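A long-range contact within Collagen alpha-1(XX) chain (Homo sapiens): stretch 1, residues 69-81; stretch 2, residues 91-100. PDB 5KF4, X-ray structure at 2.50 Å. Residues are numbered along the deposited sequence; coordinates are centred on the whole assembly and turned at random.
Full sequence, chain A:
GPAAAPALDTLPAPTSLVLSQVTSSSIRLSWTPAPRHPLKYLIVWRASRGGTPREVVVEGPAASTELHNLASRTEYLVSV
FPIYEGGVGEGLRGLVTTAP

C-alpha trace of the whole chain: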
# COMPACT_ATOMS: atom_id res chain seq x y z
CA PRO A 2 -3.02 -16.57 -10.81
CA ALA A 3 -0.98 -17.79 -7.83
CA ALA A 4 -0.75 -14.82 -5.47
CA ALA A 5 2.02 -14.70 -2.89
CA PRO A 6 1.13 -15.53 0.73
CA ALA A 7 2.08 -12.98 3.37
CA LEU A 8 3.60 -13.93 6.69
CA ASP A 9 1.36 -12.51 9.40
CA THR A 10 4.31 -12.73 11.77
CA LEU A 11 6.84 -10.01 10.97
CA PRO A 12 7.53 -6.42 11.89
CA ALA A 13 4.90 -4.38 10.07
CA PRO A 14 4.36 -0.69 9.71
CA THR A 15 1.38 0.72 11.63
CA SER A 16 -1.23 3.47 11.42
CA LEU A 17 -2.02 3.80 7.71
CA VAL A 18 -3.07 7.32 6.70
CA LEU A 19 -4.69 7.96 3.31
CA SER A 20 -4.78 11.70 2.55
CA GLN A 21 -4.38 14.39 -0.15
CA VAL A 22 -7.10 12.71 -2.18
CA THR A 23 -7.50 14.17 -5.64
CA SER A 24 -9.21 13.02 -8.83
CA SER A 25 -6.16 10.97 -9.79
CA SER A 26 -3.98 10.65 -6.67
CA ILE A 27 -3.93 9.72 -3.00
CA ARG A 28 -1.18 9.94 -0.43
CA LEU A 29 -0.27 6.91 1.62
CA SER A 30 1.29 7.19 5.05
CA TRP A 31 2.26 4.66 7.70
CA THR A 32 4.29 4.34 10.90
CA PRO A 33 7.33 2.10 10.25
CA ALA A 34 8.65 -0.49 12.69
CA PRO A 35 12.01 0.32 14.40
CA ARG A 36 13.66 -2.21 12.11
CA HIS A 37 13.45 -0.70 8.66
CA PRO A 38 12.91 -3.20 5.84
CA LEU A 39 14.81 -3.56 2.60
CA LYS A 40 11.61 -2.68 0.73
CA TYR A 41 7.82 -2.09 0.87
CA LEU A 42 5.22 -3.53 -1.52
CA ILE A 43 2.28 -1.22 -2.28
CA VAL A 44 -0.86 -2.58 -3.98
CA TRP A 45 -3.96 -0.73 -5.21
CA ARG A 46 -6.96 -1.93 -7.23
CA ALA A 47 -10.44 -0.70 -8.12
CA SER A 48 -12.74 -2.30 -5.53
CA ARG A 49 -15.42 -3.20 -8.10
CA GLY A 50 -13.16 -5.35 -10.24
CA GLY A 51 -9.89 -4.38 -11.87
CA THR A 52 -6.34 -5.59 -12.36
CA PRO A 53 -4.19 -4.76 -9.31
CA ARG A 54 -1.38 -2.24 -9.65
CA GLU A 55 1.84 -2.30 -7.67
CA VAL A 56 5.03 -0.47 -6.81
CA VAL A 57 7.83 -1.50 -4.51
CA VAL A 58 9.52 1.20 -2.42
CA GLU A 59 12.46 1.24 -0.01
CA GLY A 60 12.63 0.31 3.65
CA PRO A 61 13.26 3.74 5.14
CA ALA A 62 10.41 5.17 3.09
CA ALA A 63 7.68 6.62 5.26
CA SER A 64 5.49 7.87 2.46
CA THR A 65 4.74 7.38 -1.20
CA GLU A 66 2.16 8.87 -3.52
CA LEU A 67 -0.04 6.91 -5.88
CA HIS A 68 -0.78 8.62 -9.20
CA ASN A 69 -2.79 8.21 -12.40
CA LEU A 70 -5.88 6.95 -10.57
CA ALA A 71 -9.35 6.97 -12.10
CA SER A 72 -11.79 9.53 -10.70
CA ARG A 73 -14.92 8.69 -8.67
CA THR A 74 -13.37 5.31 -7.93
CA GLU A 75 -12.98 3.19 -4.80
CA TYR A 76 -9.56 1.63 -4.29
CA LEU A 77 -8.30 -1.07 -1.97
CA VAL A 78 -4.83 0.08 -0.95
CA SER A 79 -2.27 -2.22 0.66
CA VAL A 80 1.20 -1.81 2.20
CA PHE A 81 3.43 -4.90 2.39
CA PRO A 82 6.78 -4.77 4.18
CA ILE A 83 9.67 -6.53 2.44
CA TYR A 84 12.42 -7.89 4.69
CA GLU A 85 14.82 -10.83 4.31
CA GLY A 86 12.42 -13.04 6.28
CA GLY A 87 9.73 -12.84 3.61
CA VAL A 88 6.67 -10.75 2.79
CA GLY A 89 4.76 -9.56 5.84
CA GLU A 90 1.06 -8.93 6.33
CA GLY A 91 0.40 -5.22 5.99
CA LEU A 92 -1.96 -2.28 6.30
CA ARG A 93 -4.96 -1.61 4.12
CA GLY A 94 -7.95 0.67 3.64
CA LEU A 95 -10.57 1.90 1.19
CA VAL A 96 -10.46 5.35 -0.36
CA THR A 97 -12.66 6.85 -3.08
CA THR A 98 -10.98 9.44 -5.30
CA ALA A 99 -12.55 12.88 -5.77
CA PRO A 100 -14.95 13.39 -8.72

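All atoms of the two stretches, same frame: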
# COMPACT_ATOMS: atom_id res chain seq x y z
N ASN A 69 -2.10 8.71 -11.22
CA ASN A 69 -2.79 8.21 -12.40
C ASN A 69 -3.98 7.32 -12.05
O ASN A 69 -4.25 6.33 -12.72
CB ASN A 69 -1.81 7.44 -13.29
CG ASN A 69 -0.64 8.30 -13.74
OD1 ASN A 69 -0.81 9.24 -14.52
ND2 ASN A 69 0.55 7.99 -13.24
N LEU A 70 -4.69 7.69 -10.99
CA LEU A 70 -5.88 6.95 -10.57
C LEU A 70 -7.12 7.46 -11.29
O LEU A 70 -7.19 8.63 -11.67
CB LEU A 70 -6.07 7.07 -9.05
CG LEU A 70 -4.95 6.49 -8.19
CD1 LEU A 70 -5.17 6.83 -6.72
CD2 LEU A 70 -4.82 5.00 -8.40
N ALA A 71 -8.08 6.57 -11.51
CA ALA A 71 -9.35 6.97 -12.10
C ALA A 71 -10.21 7.70 -11.08
O ALA A 71 -10.22 7.36 -9.90
CB ALA A 71 -10.10 5.76 -12.64
N SER A 72 -10.94 8.71 -11.55
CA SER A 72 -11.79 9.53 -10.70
C SER A 72 -13.05 8.78 -10.26
O SER A 72 -13.44 7.80 -10.89
CB SER A 72 -12.17 10.82 -11.41
OG SER A 72 -13.13 10.58 -12.43
N ARG A 73 -13.67 9.26 -9.18
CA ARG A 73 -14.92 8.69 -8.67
C ARG A 73 -14.80 7.19 -8.45
O ARG A 73 -15.76 6.45 -8.69
CB ARG A 73 -16.09 8.97 -9.61
CG ARG A 73 -16.10 10.36 -10.22
CD ARG A 73 -17.37 10.59 -11.04
NE ARG A 73 -17.40 9.75 -12.24
CZ ARG A 73 -16.79 10.05 -13.39
NH1 ARG A 73 -16.10 11.17 -13.50
NH2 ARG A 73 -16.88 9.22 -14.42
N THR A 74 -13.64 6.74 -7.99
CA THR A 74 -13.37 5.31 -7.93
C THR A 74 -12.89 4.88 -6.55
O THR A 74 -12.08 5.56 -5.93
CB THR A 74 -12.31 4.90 -8.98
OG1 THR A 74 -12.68 5.42 -10.26
CG2 THR A 74 -12.18 3.39 -9.05
N GLU A 75 -13.40 3.75 -6.08
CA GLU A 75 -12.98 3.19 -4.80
C GLU A 75 -11.80 2.26 -5.01
O GLU A 75 -11.83 1.36 -5.85
CB GLU A 75 -14.13 2.44 -4.13
CG GLU A 75 -13.78 1.89 -2.76
CD GLU A 75 -14.98 1.37 -2.01
OE1 GLU A 75 -15.86 0.75 -2.65
OE2 GLU A 75 -15.05 1.56 -0.78
N TYR A 76 -10.74 2.48 -4.23
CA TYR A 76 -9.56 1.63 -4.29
C TYR A 76 -9.27 0.91 -2.98
O TYR A 76 -9.41 1.48 -1.91
CB TYR A 76 -8.33 2.45 -4.70
CG TYR A 76 -8.31 2.86 -6.15
CD1 TYR A 76 -7.80 2.01 -7.12
CD2 TYR A 76 -8.78 4.10 -6.56
CE1 TYR A 76 -7.76 2.38 -8.45
CE2 TYR A 76 -8.76 4.47 -7.89
CZ TYR A 76 -8.25 3.61 -8.82
OH TYR A 76 -8.21 3.97 -10.15
N LEU A 77 -8.89 -0.36 -3.09
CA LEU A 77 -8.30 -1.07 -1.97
C LEU A 77 -6.80 -0.85 -2.02
O LEU A 77 -6.15 -1.18 -3.01
CB LEU A 77 -8.61 -2.57 -2.01
CG LEU A 77 -8.19 -3.34 -0.76
CD1 LEU A 77 -8.90 -2.80 0.48
CD2 LEU A 77 -8.44 -4.84 -0.92
N VAL A 78 -6.24 -0.29 -0.95
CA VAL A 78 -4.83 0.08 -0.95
C VAL A 78 -4.07 -0.68 0.12
O VAL A 78 -4.45 -0.65 1.29
CB VAL A 78 -4.67 1.59 -0.72
CG1 VAL A 78 -3.20 1.95 -0.73
CG2 VAL A 78 -5.41 2.37 -1.79
N SER A 79 -3.00 -1.37 -0.27
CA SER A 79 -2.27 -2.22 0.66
C SER A 79 -0.79 -1.87 0.76
O SER A 79 -0.17 -1.46 -0.22
CB SER A 79 -2.42 -3.69 0.27
OG SER A 79 -3.79 -4.08 0.28
N VAL A 80 -0.23 -2.03 1.96
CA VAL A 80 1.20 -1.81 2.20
C VAL A 80 1.86 -3.06 2.76
O VAL A 80 1.58 -3.45 3.89
CB VAL A 80 1.43 -0.64 3.17
CG1 VAL A 80 2.92 -0.43 3.40
CG2 VAL A 80 0.78 0.62 2.65
N PHE A 81 2.75 -3.67 1.98
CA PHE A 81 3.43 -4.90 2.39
C PHE A 81 4.90 -4.63 2.68
O PHE A 81 5.63 -4.17 1.81
CB PHE A 81 3.30 -5.97 1.31
CG PHE A 81 1.90 -6.48 1.12
CD1 PHE A 81 1.43 -7.54 1.87
CD2 PHE A 81 1.06 -5.89 0.19
CE1 PHE A 81 0.15 -8.02 1.69
CE2 PHE A 81 -0.23 -6.37 0.01
CZ PHE A 81 -0.68 -7.43 0.76
N GLY A 91 0.30 -6.66 5.92
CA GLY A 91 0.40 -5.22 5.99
C GLY A 91 -0.87 -4.46 6.31
O GLY A 91 -1.85 -5.02 6.80
N LEU A 92 -0.84 -3.16 6.02
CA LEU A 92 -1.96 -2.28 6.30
C LEU A 92 -2.82 -2.13 5.06
O LEU A 92 -2.32 -2.21 3.93
CB LEU A 92 -1.45 -0.90 6.72
CG LEU A 92 -0.39 -0.82 7.83
CD1 LEU A 92 0.13 0.60 7.98
CD2 LEU A 92 -0.98 -1.30 9.14
N ARG A 93 -4.10 -1.90 5.25
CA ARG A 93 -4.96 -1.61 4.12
C ARG A 93 -6.19 -0.79 4.48
O ARG A 93 -6.59 -0.71 5.64
CB ARG A 93 -5.38 -2.91 3.42
CG ARG A 93 -6.22 -3.85 4.23
CD ARG A 93 -6.66 -5.01 3.35
NE ARG A 93 -6.70 -6.29 4.05
CZ ARG A 93 -6.95 -7.45 3.45
NH1 ARG A 93 -7.19 -7.49 2.15
NH2 ARG A 93 -6.96 -8.58 4.16
N GLY A 94 -6.76 -0.15 3.47
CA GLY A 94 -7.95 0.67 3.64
C GLY A 94 -8.60 1.03 2.31
O GLY A 94 -7.99 0.88 1.25
N LEU A 95 -9.84 1.50 2.38
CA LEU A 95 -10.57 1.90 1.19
C LEU A 95 -10.61 3.42 1.09
O LEU A 95 -10.90 4.11 2.06
CB LEU A 95 -12.00 1.35 1.22
CG LEU A 95 -12.19 -0.16 1.16
CD1 LEU A 95 -13.63 -0.50 1.52
CD2 LEU A 95 -11.85 -0.70 -0.22
N VAL A 96 -10.32 3.93 -0.10
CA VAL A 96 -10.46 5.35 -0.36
C VAL A 96 -11.07 5.59 -1.74
O VAL A 96 -10.70 4.93 -2.72
CB VAL A 96 -9.10 6.09 -0.25
CG1 VAL A 96 -8.07 5.47 -1.17
CG2 VAL A 96 -9.27 7.57 -0.53
N THR A 97 -12.04 6.50 -1.82
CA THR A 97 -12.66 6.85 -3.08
C THR A 97 -12.10 8.19 -3.55
O THR A 97 -12.15 9.17 -2.81
CB THR A 97 -14.20 6.92 -2.97
OG1 THR A 97 -14.73 5.63 -2.65
CG2 THR A 97 -14.81 7.37 -4.29
N THR A 98 -11.57 8.22 -4.77
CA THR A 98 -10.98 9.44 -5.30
C THR A 98 -12.06 10.50 -5.56
O THR A 98 -13.23 10.18 -5.77
CB THR A 98 -10.19 9.18 -6.62
OG1 THR A 98 -11.05 8.56 -7.59
CG2 THR A 98 -9.00 8.28 -6.37
N ALA A 99 -11.65 11.76 -5.50
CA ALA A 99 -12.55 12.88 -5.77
C ALA A 99 -13.14 12.80 -7.18
O ALA A 99 -12.55 12.17 -8.06
CB ALA A 99 -11.80 14.20 -5.58
N PRO A 100 -14.31 13.42 -7.40
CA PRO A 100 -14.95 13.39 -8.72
C PRO A 100 -14.12 14.06 -9.82
O PRO A 100 -13.52 15.11 -9.59
CB PRO A 100 -16.26 14.16 -8.49
CG PRO A 100 -16.53 13.99 -7.04
CD PRO A 100 -15.18 14.03 -6.39
OXT PRO A 100 -14.05 13.56 -10.95

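Two antiparallel strands, 75-81 and 92-97, make most of this contact, which buries 928 Å² in all. Backbone hydrogen bonds carry it. Tyr76 N donates to Val96 O (2.9 Å) and Val96 N returns to Tyr76 O (3.2 Å). Val78 pairs with Gly94 and Val80 with Leu92 in the same reciprocal way. Between these pairs, CA-H...O contacts fill in, such as Arg93 CA to Val78 O at 3.0 Å.

Past the strand ends, Thr98 extends the link. Thr98 N donates to Thr74 O (2.9 Å). Thr98 OG1 donates to Ala71 O (2.7 Å) and accepts from Thr74 N (3.2 Å), so one small side chain serves two backbone groups of the loop. A weak bond runs from Arg73 N to Ala99 O (3.3 Å).

Side chains alternate between the sheet faces. Tyr76, Val78 and Val80 are buried and share a face with Leu92 and Val96; Val78 CG2 lies 4.1 Å from Val96 CG1. On the other face, Leu77 CD1 meets Leu95 CD2 at 3.7 Å, and Ser79 OG packs 3.7 Å from Arg93 CB.

Glycine suits position 91: an ideal CB there would clash with Val80 O. At the chain end, Arg73 NH1 is 4.1 Å from Pro100 OXT, beyond a salt bridge.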